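Long-range contacts in putative Zn-dependent Alcohol Dehydrogenase (Rhodobacter sphaeroides, PDB 3IV6), which binds S-adenosylmethionine in a Rossmann-like fold and is probably a methyltransferase, although it was named as a putative alcohol dehydrogenase: residues 116-121 against 145-150; 30-35 against 245-250; 238-243 against 253-258. All coordinates share one frame; numbering follows the deposited sequence.

Interaction 1 of 3, residues 116-121 against 145-150. With SAM (S-adenosylmethionine), chain E.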
loop_
_atom_site.group_PDB
_atom_site.type_symbol
_atom_site.label_atom_id
_atom_site.label_comp_id
_atom_site.label_asym_id
_atom_site.label_seq_id
_atom_site.Cartn_x
_atom_site.Cartn_y
_atom_site.Cartn_z
ATOM N N ASN A 116 -0.882 0.532 7.364
ATOM C CA ASN A 116 -0.174 0.537 6.081
ATOM C C ASN A 116 -0.075 1.920 5.458
ATOM O O ASN A 116 -0.990 2.749 5.618
ATOM C CB ASN A 116 -0.772 -0.477 5.098
ATOM C CG ASN A 116 -2.289 -0.342 4.947
ATOM O OD1 ASN A 116 -3.053 -1.032 5.620
ATOM N ND2 ASN A 116 -2.720 0.511 4.027
ATOM N N ASP A 117 1.047 2.173 4.784
ATOM C CA ASP A 117 1.295 3.464 4.152
ATOM C C ASP A 117 1.199 3.410 2.634
ATOM O O ASP A 117 2.112 2.916 1.980
ATOM C CB ASP A 117 2.673 4.003 4.529
ATOM C CG ASP A 117 2.949 5.388 3.919
ATOM O OD1 ASP A 117 2.018 6.229 3.833
ATOM O OD2 ASP A 117 4.111 5.647 3.550
ATOM N N ARG A 118 0.108 3.939 2.086
ATOM C CA ARG A 118 -0.056 4.095 0.643
ATOM C C ARG A 118 -0.115 2.759 -0.113
ATOM O O ARG A 118 0.241 2.653 -1.299
ATOM C CB ARG A 118 1.010 5.030 0.094
ATOM C CG ARG A 118 0.689 6.496 0.346
ATOM C CD ARG A 118 1.848 7.435 -0.012
ATOM N NE ARG A 118 2.921 7.507 0.975
ATOM C CZ ARG A 118 4.056 8.195 0.780
ATOM N NH1 ARG A 118 4.222 8.838 -0.359
ATOM N NH2 ARG A 118 5.032 8.244 1.702
ATOM N N LEU A 119 -0.615 1.744 0.578
ATOM C CA LEU A 119 -0.752 0.406 0.026
ATOM C C LEU A 119 -1.990 0.341 -0.861
ATOM O O LEU A 119 -2.056 -0.403 -1.813
ATOM C CB LEU A 119 -0.915 -0.565 1.178
ATOM C CG LEU A 119 -1.411 -1.942 0.811
ATOM C CD1 LEU A 119 -0.388 -2.616 -0.100
ATOM C CD2 LEU A 119 -1.687 -2.751 2.067
ATOM N N ILE A 120 -2.977 1.154 -0.534
ATOM C CA ILE A 120 -4.238 1.170 -1.242
ATOM C C ILE A 120 -4.015 1.722 -2.644
ATOM O O ILE A 120 -4.787 1.460 -3.557
ATOM C CB ILE A 120 -5.307 1.979 -0.435
ATOM C CG1 ILE A 120 -5.910 1.126 0.686
ATOM C CG2 ILE A 120 -6.472 2.458 -1.328
ATOM C CD1 ILE A 120 -6.369 1.970 1.825
ATOM N N ASN A 121 -2.934 2.475 -2.811
ATOM C CA ASN A 121 -2.631 3.089 -4.088
ATOM C C ASN A 121 -2.133 1.989 -5.059
ATOM O O ASN A 121 -2.109 2.175 -6.280
ATOM C CB ASN A 121 -1.576 4.173 -3.883
ATOM C CG ASN A 121 -2.148 5.462 -3.285
ATOM O OD1 ASN A 121 -1.902 5.797 -2.115
ATOM N ND2 ASN A 121 -2.897 6.198 -4.096
ATOM N N ARG A 145 -5.228 1.836 10.505
ATOM C CA ARG A 145 -4.721 3.122 10.045
ATOM C C ARG A 145 -4.095 2.936 8.680
ATOM O O ARG A 145 -3.102 2.212 8.496
ATOM C CB ARG A 145 -3.741 3.696 11.058
ATOM C CG ARG A 145 -4.373 3.968 12.438
ATOM C CD ARG A 145 -3.352 4.451 13.408
ATOM N NE ARG A 145 -3.983 4.859 14.654
ATOM C CZ ARG A 145 -3.336 5.232 15.763
ATOM N NH1 ARG A 145 -4.043 5.594 16.842
ATOM N NH2 ARG A 145 -2.006 5.254 15.807
ATOM N N ALA A 146 -4.720 3.558 7.696
ATOM C CA ALA A 146 -4.288 3.384 6.294
ATOM C C ALA A 146 -4.160 4.726 5.565
ATOM O O ALA A 146 -5.134 5.450 5.429
ATOM C CB ALA A 146 -5.258 2.457 5.542
ATOM N N SER A 147 -2.960 5.078 5.127
ATOM C CA SER A 147 -2.809 6.349 4.435
ATOM C C SER A 147 -2.978 6.129 2.939
ATOM O O SER A 147 -2.639 5.079 2.438
ATOM C CB SER A 147 -1.442 6.867 4.681
ATOM O OG SER A 147 -0.535 5.982 4.060
ATOM N N VAL A 148 -3.511 7.114 2.234
ATOM C CA VAL A 148 -3.690 7.010 0.812
ATOM C C VAL A 148 -3.201 8.273 0.130
ATOM O O VAL A 148 -3.548 9.352 0.535
ATOM C CB VAL A 148 -5.148 6.853 0.463
ATOM C CG1 VAL A 148 -5.284 6.518 -1.047
ATOM C CG2 VAL A 148 -5.757 5.744 1.320
ATOM N N LYS A 149 -2.380 8.142 -0.903
ATOM C CA LYS A 149 -1.973 9.297 -1.702
ATOM C C LYS A 149 -3.126 9.729 -2.600
ATOM O O LYS A 149 -3.680 8.902 -3.268
ATOM C CB LYS A 149 -0.753 8.961 -2.564
ATOM C CG LYS A 149 0.146 10.137 -2.776
ATOM C CD LYS A 149 0.678 10.237 -4.181
ATOM C CE LYS A 149 -0.347 10.887 -5.083
ATOM N NZ LYS A 149 -0.505 12.340 -4.758
ATOM N N LEU A 150 -3.453 11.020 -2.643
ATOM C CA LEU A 150 -4.654 11.464 -3.326
ATOM C C LEU A 150 -4.370 12.282 -4.574
ATOM O O LEU A 150 -3.408 13.051 -4.635
ATOM C CB LEU A 150 -5.573 12.239 -2.394
ATOM C CG LEU A 150 -5.979 11.617 -1.047
ATOM C CD1 LEU A 150 -6.602 12.682 -0.167
ATOM C CD2 LEU A 150 -6.956 10.447 -1.200
HETATM N N SAM E . 5.936 0.852 -0.285
HETATM C CA SAM E . 5.412 2.146 0.113
HETATM C C SAM E . 5.775 2.464 1.548
HETATM O O SAM E . 6.418 1.695 2.276
HETATM O OXT SAM E . 5.417 3.547 1.952
HETATM C CB SAM E . 3.913 2.243 -0.146
HETATM C CG SAM E . 3.313 1.117 -0.999
HETATM S SD SAM E . 2.932 -0.450 -0.152
HETATM C CE SAM E . 3.597 -0.204 1.519
HETATM C "C5'" SAM E . 4.018 -1.656 -0.993
HETATM C "C4'" SAM E . 4.423 -2.916 -0.235
HETATM O "O4'" SAM E . 3.277 -3.708 0.022
HETATM C "C3'" SAM E . 5.357 -3.809 -1.031
HETATM O "O3'" SAM E . 6.256 -4.379 -0.108
HETATM C "C2'" SAM E . 4.474 -4.922 -1.557
HETATM O "O2'" SAM E . 5.162 -6.154 -1.617
HETATM C "C1'" SAM E . 3.364 -5.002 -0.525
HETATM N N9 SAM E . 2.077 -5.356 -1.140
HETATM C C8 SAM E . 1.535 -4.793 -2.266
HETATM N N7 SAM E . 0.349 -5.403 -2.532
HETATM C C5 SAM E . 0.112 -6.358 -1.590
HETATM C C6 SAM E . -0.949 -7.263 -1.391
HETATM N N6 SAM E . -2.003 -7.330 -2.209
HETATM N N1 SAM E . -0.876 -8.128 -0.328
HETATM C C2 SAM E . 0.235 -8.097 0.505
HETATM N N3 SAM E . 1.269 -7.208 0.332
HETATM C C4 SAM E . 1.210 -6.345 -0.709
HETATM O O HOH W 1 -2.640 2.414 2.376
#
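The N121 amide pairs with the K149 backbone. K149 N donates to N121 OD1 at 2.7 Å, in the carbonyl plane and on a lone pair. N121 ND2 returns a nearly straight bond (167°) to K149 O at 2.9 Å. This fixes the amide's rotation. S147 OG, between its own N and carbonyl carbon (chi1 66°), donates to the anti lone pair of D117 OD1 at 2.6 Å. D117 OD1 also takes R118 NE at 3.3 Å, from above the carboxylate plane, as a salt bridge. R118 bends at chi3 to bring its guanidinium there, and its NH1 bonds the backbone O of A28. The backbones run parallel: N116 N donates to R145 O, and S147 N to N116 O. After D117 the first strand turns off, and R118 N bonds S147 O from above the carbonyl plane. Water 1 accepts from I120 N and donates to S147 O. On the other side of the sheet from D117 and S147, I120 CD1 touches A146 CB and V148 CG2, each at 3.9 Å. This is the beta-alpha-beta unit of strand 113-117, helix 125-139 and strand 143-149, with S-adenosylmethionine beyond the end of the first strand. L119 CD1 lies 3.6 Å from SAM C8. The S147 hydroxyl and the R118 guanidinium would favour a charged D117, whereas the nearby SAM carboxylate would work against it.

Interaction 2 of 3, residues 30-35 against 245-250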
loop_
_atom_site.group_PDB
_atom_site.type_symbol
_atom_site.label_atom_id
_atom_site.label_comp_id
_atom_site.label_asym_id
_atom_site.label_seq_id
_atom_site.Cartn_x
_atom_site.Cartn_y
_atom_site.Cartn_z
ATOM N N ARG A 30 8.138 6.884 1.206
ATOM C CA ARG A 30 7.918 6.226 2.486
ATOM C C ARG A 30 7.578 7.261 3.538
ATOM O O ARG A 30 7.823 8.445 3.338
ATOM C CB ARG A 30 9.148 5.452 2.917
ATOM C CG ARG A 30 10.356 6.270 3.087
ATOM C CD ARG A 30 11.317 5.527 3.987
ATOM N NE ARG A 30 12.657 6.107 4.030
ATOM C CZ ARG A 30 13.530 6.047 3.022
ATOM N NH1 ARG A 30 13.176 5.445 1.877
ATOM N NH2 ARG A 30 14.748 6.605 3.152
ATOM N N PRO A 31 7.014 6.828 4.671
ATOM C CA PRO A 31 6.749 7.863 5.684
ATOM C C PRO A 31 8.030 8.501 6.193
ATOM O O PRO A 31 9.037 7.846 6.308
ATOM C CB PRO A 31 6.021 7.102 6.797
ATOM C CG PRO A 31 5.544 5.820 6.143
ATOM C CD PRO A 31 6.494 5.504 5.060
ATOM N N SER A 32 7.990 9.794 6.465
ATOM C CA SER A 32 9.060 10.465 7.237
ATOM C C SER A 32 9.125 10.041 8.736
ATOM O O SER A 32 8.270 9.288 9.239
ATOM C CB SER A 32 8.826 11.954 7.180
ATOM O OG SER A 32 7.558 12.206 7.762
ATOM N N ASP A 33 10.123 10.527 9.463
ATOM C CA ASP A 33 10.137 10.277 10.907
ATOM C C ASP A 33 8.809 10.720 11.564
ATOM O O ASP A 33 8.137 9.922 12.233
ATOM C CB ASP A 33 11.329 10.945 11.596
ATOM C CG ASP A 33 12.678 10.341 11.194
ATOM O OD1 ASP A 33 12.721 9.322 10.455
ATOM O OD2 ASP A 33 13.706 10.914 11.631
ATOM N N ARG A 34 8.413 11.970 11.334
ATOM C CA ARG A 34 7.204 12.482 11.931
ATOM C C ARG A 34 6.000 11.601 11.676
ATOM O O ARG A 34 5.127 11.401 12.575
ATOM C CB ARG A 34 6.907 13.864 11.371
ATOM C CG ARG A 34 6.790 14.895 12.429
ATOM C CD ARG A 34 8.193 15.327 12.914
ATOM N NE ARG A 34 8.236 15.302 14.362
ATOM C CZ ARG A 34 9.174 15.886 15.081
ATOM N NH1 ARG A 34 9.134 15.793 16.398
ATOM N NH2 ARG A 34 10.132 16.562 14.476
ATOM N N GLU A 35 5.932 11.118 10.429
ATOM C CA GLU A 35 4.790 10.335 9.980
ATOM C C GLU A 35 4.773 8.918 10.578
ATOM O O GLU A 35 3.705 8.394 10.895
ATOM C CB GLU A 35 4.749 10.310 8.468
ATOM C CG GLU A 35 4.416 11.650 7.898
ATOM C CD GLU A 35 4.497 11.704 6.394
ATOM O OE1 GLU A 35 5.255 10.912 5.773
ATOM O OE2 GLU A 35 3.795 12.571 5.845
ATOM N N LEU A 245 -1.320 14.465 5.932
ATOM C CA LEU A 245 0.006 14.205 6.478
ATOM C C LEU A 245 0.980 15.323 6.117
ATOM O O LEU A 245 0.881 15.924 5.048
ATOM C CB LEU A 245 0.539 12.862 5.973
ATOM C CG LEU A 245 -0.087 11.610 6.591
ATOM C CD1 LEU A 245 0.579 10.354 6.051
ATOM C CD2 LEU A 245 0.002 11.658 8.109
ATOM N N PRO A 246 1.919 15.595 7.017
ATOM C CA PRO A 246 2.771 16.784 6.907
ATOM C C PRO A 246 3.694 16.707 5.695
ATOM O O PRO A 246 3.724 17.633 4.884
ATOM C CB PRO A 246 3.592 16.741 8.196
ATOM C CG PRO A 246 3.656 15.297 8.547
ATOM C CD PRO A 246 2.340 14.711 8.119
ATOM N N ASP A 247 4.439 15.613 5.581
ATOM C CA ASP A 247 5.560 15.543 4.652
ATOM C C ASP A 247 5.130 14.965 3.309
ATOM O O ASP A 247 5.411 15.538 2.256
ATOM C CB ASP A 247 6.696 14.706 5.245
ATOM C CG ASP A 247 7.268 15.313 6.510
ATOM O OD1 ASP A 247 7.624 14.548 7.431
ATOM O OD2 ASP A 247 7.362 16.557 6.585
ATOM N N ALA A 248 4.447 13.826 3.352
ATOM C CA ALA A 248 4.097 13.095 2.140
ATOM C C ALA A 248 3.207 13.934 1.228
ATOM O O ALA A 248 2.664 14.957 1.645
ATOM C CB ALA A 248 3.414 11.783 2.490
ATOM N N PRO A 249 3.063 13.494 -0.018
ATOM C CA PRO A 249 2.463 14.328 -1.065
ATOM C C PRO A 249 0.944 14.201 -1.090
ATOM O O PRO A 249 0.418 13.183 -1.540
ATOM C CB PRO A 249 3.060 13.749 -2.349
ATOM C CG PRO A 249 4.368 13.181 -1.926
ATOM C CD PRO A 249 4.158 12.655 -0.535
ATOM N N ASN A 250 0.252 15.229 -0.608
ATOM C CA ASN A 250 -1.205 15.218 -0.564
ATOM C C ASN A 250 -1.757 13.888 -0.061
ATOM O O ASN A 250 -2.625 13.286 -0.692
ATOM C CB ASN A 250 -1.785 15.540 -1.943
ATOM C CG ASN A 250 -3.190 16.105 -1.866
ATOM O OD1 ASN A 250 -3.492 16.936 -1.010
ATOM N ND2 ASN A 250 -4.058 15.653 -2.763
#
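E35 OE2 accepts two backbone N-H groups from the loop 245-250. A248 N gives the straighter bond, 2.9 Å and 172°, on the syn lone pair of E35 OE2. D247 N reaches the same E35 OE2 at 3.1 Å from above the carboxylate plane. The carbons of the loop pack round this oxygen: L245 CB is 3.3 Å from E35 OE2, and P246 CD lies close by. The P246 ring and the E35 side chain lie alongside each other, pointing opposite ways. A second meeting lies at the helix start, where S32 OG donates to D247 OD1. This bond is very short in the model, and the position of D247 OD1 is less sure. E35 CG is anti to the carbonyl carbon (chi1 -69°), and the chain then runs extended (chi2 174°) to the loop. S32 N donates to E35 OE1 at 3.0 Å, while S32 OG weakly accepts from E35 N. Together these form a capping box at the N terminus of helix 33-39, with S32 as N-cap. Farther out, A248 and P249 rest on R118, and P31 just before the cap touches S-adenosylmethionine. The contact thus joins the helix start to the turn of the C-terminal hairpin. Three backbone N-H groups on one carboxylate, near a helix N terminus, would favour a charged E35, although the like charge of D247 nearby would oppose this.

Interaction 3 of 3, residues 238-243 against 253-258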
loop_
_atom_site.group_PDB
_atom_site.type_symbol
_atom_site.label_atom_id
_atom_site.label_comp_id
_atom_site.label_asym_id
_atom_site.label_seq_id
_atom_site.Cartn_x
_atom_site.Cartn_y
_atom_site.Cartn_z
ATOM N N THR A 238 -16.703 2.442 10.410
ATOM C CA THR A 238 -16.797 3.771 10.994
ATOM C C THR A 238 -15.518 4.536 10.707
ATOM O O THR A 238 -14.445 4.123 11.104
ATOM C CB THR A 238 -16.942 3.657 12.518
ATOM O OG1 THR A 238 -18.129 2.910 12.833
ATOM C CG2 THR A 238 -16.945 5.029 13.195
ATOM N N LEU A 239 -15.603 5.668 10.035
ATOM C CA LEU A 239 -14.385 6.441 9.868
ATOM C C LEU A 239 -14.174 7.388 11.070
ATOM O O LEU A 239 -14.845 8.423 11.199
ATOM C CB LEU A 239 -14.386 7.179 8.536
ATOM C CG LEU A 239 -13.149 8.052 8.320
ATOM C CD1 LEU A 239 -11.829 7.282 8.324
ATOM C CD2 LEU A 239 -13.267 8.913 7.062
ATOM N N GLU A 240 -13.249 7.009 11.944
ATOM C CA GLU A 240 -12.963 7.747 13.158
ATOM C C GLU A 240 -12.215 9.027 12.904
ATOM O O GLU A 240 -12.439 10.035 13.576
ATOM C CB GLU A 240 -12.141 6.889 14.095
ATOM C CG GLU A 240 -12.905 5.624 14.504
ATOM C CD GLU A 240 -12.085 4.600 15.231
ATOM O OE1 GLU A 240 -11.032 4.922 15.784
ATOM O OE2 GLU A 240 -12.509 3.452 15.250
ATOM N N LYS A 241 -11.309 9.011 11.942
ATOM C CA LYS A 241 -10.649 10.256 11.566
ATOM C C LYS A 241 -9.861 10.164 10.292
ATOM O O LYS A 241 -9.685 9.083 9.729
ATOM C CB LYS A 241 -9.828 10.884 12.714
ATOM C CG LYS A 241 -8.615 10.128 13.185
ATOM C CD LYS A 241 -7.874 10.935 14.234
ATOM C CE LYS A 241 -6.662 10.206 14.775
ATOM N NZ LYS A 241 -5.736 11.125 15.532
ATOM N N ALA A 242 -9.396 11.318 9.844
ATOM C CA ALA A 242 -8.730 11.430 8.563
ATOM C C ALA A 242 -7.815 12.628 8.629
ATOM O O ALA A 242 -8.278 13.740 8.721
ATOM C CB ALA A 242 -9.748 11.606 7.480
ATOM N N VAL A 243 -6.517 12.412 8.573
ATOM C CA VAL A 243 -5.608 13.526 8.723
ATOM C C VAL A 243 -4.632 13.730 7.545
ATOM O O VAL A 243 -4.002 12.790 7.094
ATOM C CB VAL A 243 -4.829 13.327 10.018
ATOM C CG1 VAL A 243 -3.909 14.493 10.271
ATOM C CG2 VAL A 243 -5.816 13.189 11.106
ATOM N N LEU A 253 -4.249 10.225 5.914
ATOM C CA LEU A 253 -4.268 9.023 6.739
ATOM C C LEU A 253 -5.646 8.798 7.352
ATOM O O LEU A 253 -6.236 9.709 7.930
ATOM C CB LEU A 253 -3.211 9.115 7.841
ATOM C CG LEU A 253 -3.277 8.044 8.933
ATOM C CD1 LEU A 253 -3.272 6.651 8.320
ATOM C CD2 LEU A 253 -2.124 8.206 9.913
ATOM N N TYR A 254 -6.153 7.576 7.221
ATOM C CA TYR A 254 -7.539 7.273 7.592
ATOM C C TYR A 254 -7.541 6.228 8.649
ATOM O O TYR A 254 -6.953 5.161 8.445
ATOM C CB TYR A 254 -8.336 6.678 6.422
ATOM C CG TYR A 254 -8.459 7.606 5.278
ATOM C CD1 TYR A 254 -9.631 8.331 5.076
ATOM C CD2 TYR A 254 -7.394 7.796 4.405
ATOM C CE1 TYR A 254 -9.757 9.209 4.020
ATOM C CE2 TYR A 254 -7.501 8.690 3.322
ATOM C CZ TYR A 254 -8.695 9.401 3.142
ATOM O OH TYR A 254 -8.842 10.300 2.115
ATOM N N GLN A 255 -8.234 6.523 9.749
ATOM C CA GLN A 255 -8.356 5.608 10.877
ATOM C C GLN A 255 -9.801 5.149 10.926
ATOM O O GLN A 255 -10.727 5.958 10.985
ATOM C CB GLN A 255 -7.932 6.303 12.172
ATOM C CG GLN A 255 -8.284 5.543 13.445
ATOM C CD GLN A 255 -7.671 6.183 14.674
ATOM O OE1 GLN A 255 -6.517 6.598 14.651
ATOM N NE2 GLN A 255 -8.446 6.275 15.756
ATOM N N PHE A 256 -9.996 3.844 10.857
ATOM C CA PHE A 256 -11.342 3.280 10.801
ATOM C C PHE A 256 -11.452 1.918 11.491
ATOM O O PHE A 256 -10.457 1.252 11.809
ATOM C CB PHE A 256 -11.868 3.209 9.351
ATOM C CG PHE A 256 -11.032 2.349 8.394
ATOM C CD1 PHE A 256 -11.421 1.037 8.086
ATOM C CD2 PHE A 256 -9.878 2.836 7.776
ATOM C CE1 PHE A 256 -10.687 0.229 7.178
ATOM C CE2 PHE A 256 -9.144 2.021 6.882
ATOM C CZ PHE A 256 -9.564 0.736 6.584
ATOM N N SER A 257 -12.681 1.491 11.701
ATOM C CA SER A 257 -12.916 0.284 12.468
ATOM C C SER A 257 -14.337 -0.157 12.195
ATOM O O SER A 257 -15.080 0.592 11.554
ATOM C CB SER A 257 -12.772 0.609 13.938
ATOM O OG SER A 257 -13.676 1.641 14.222
ATOM N N ARG A 258 -14.696 -1.368 12.630
ATOM C CA ARG A 258 -16.085 -1.770 12.623
ATOM C C ARG A 258 -16.338 -2.475 13.929
ATOM O O ARG A 258 -15.640 -3.430 14.253
ATOM C CB ARG A 258 -16.452 -2.652 11.416
ATOM C CG ARG A 258 -15.763 -3.980 11.378
ATOM C CD ARG A 258 -16.705 -5.057 10.937
ATOM N NE ARG A 258 -16.212 -5.785 9.762
ATOM C CZ ARG A 258 -15.303 -6.767 9.792
ATOM N NH1 ARG A 258 -14.957 -7.365 8.652
ATOM N NH2 ARG A 258 -14.737 -7.144 10.947
#
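Strands 237-244 and 251-258 form an antiparallel beta hairpin, and a classic beta bulge interrupts their pairing. E240 and K241 both face Q255: K241 N bonds Q255 O, and E240 N reaches the same oxygen weakly. The register shifts by one between the pairs L239 with F256 and K241 with Q255. The E240 backbone is close to helical here, and its CB is directed toward the partner strand. E240 CB lies 3.5 Å from Q255 O. E240 CG, anti to the carbonyl carbon (chi1 -62°), lies 4.1 Å from S257 OG, and the chain runs on extended. At CD the carboxylate forks between two donors. E240 OE1 takes Q255 NE2 at 2.9 Å on its anti lone pair, in a straight bond (169°) that lies in the amide plane. The carboxylate and amide planes are nearly perpendicular, 85° apart. E240 OE2 accepts from S257 OG, also on the anti lone pair, and forms a salt bridge with R259. K241 flanks Q255 from the loop side of the hairpin, with its CE 3.6 Å from Q255 OE1. The other face carries L239, A242, Y254 and F256, which pack with helix 219-226. There L239 CD1 lies at the edge of the Y254 ring, while Y254 OH bonds D219. The hairpin puts strand 237-244 at the margin of the central sheet. The S257 OG to E240 OE2 bond is modelled very short, at 2.4 Å.

In the fold
Residues 30-35, at the start of helix 33-39, come first in the chain. They meet 245-250 only after most of the fold has been built, so interaction 2 closes the longest loop. Interaction 1 is nested inside that loop and closes a short one over helix 125-139. Interaction 3 follows interaction 1 in series, as a hairpin. It crosses interaction 2, because 245-250 is the turn between its two strands. Strand 143-149 adjoins strand 251-258 in the central sheet, which links interactions 1 and 3. The hairpin turn also lies against the end of strand 143-149. These contacts join helix 33-39, the strand pair 113-117 and 143-149, whose first member ends at the cofactor, and the C-terminal hairpin.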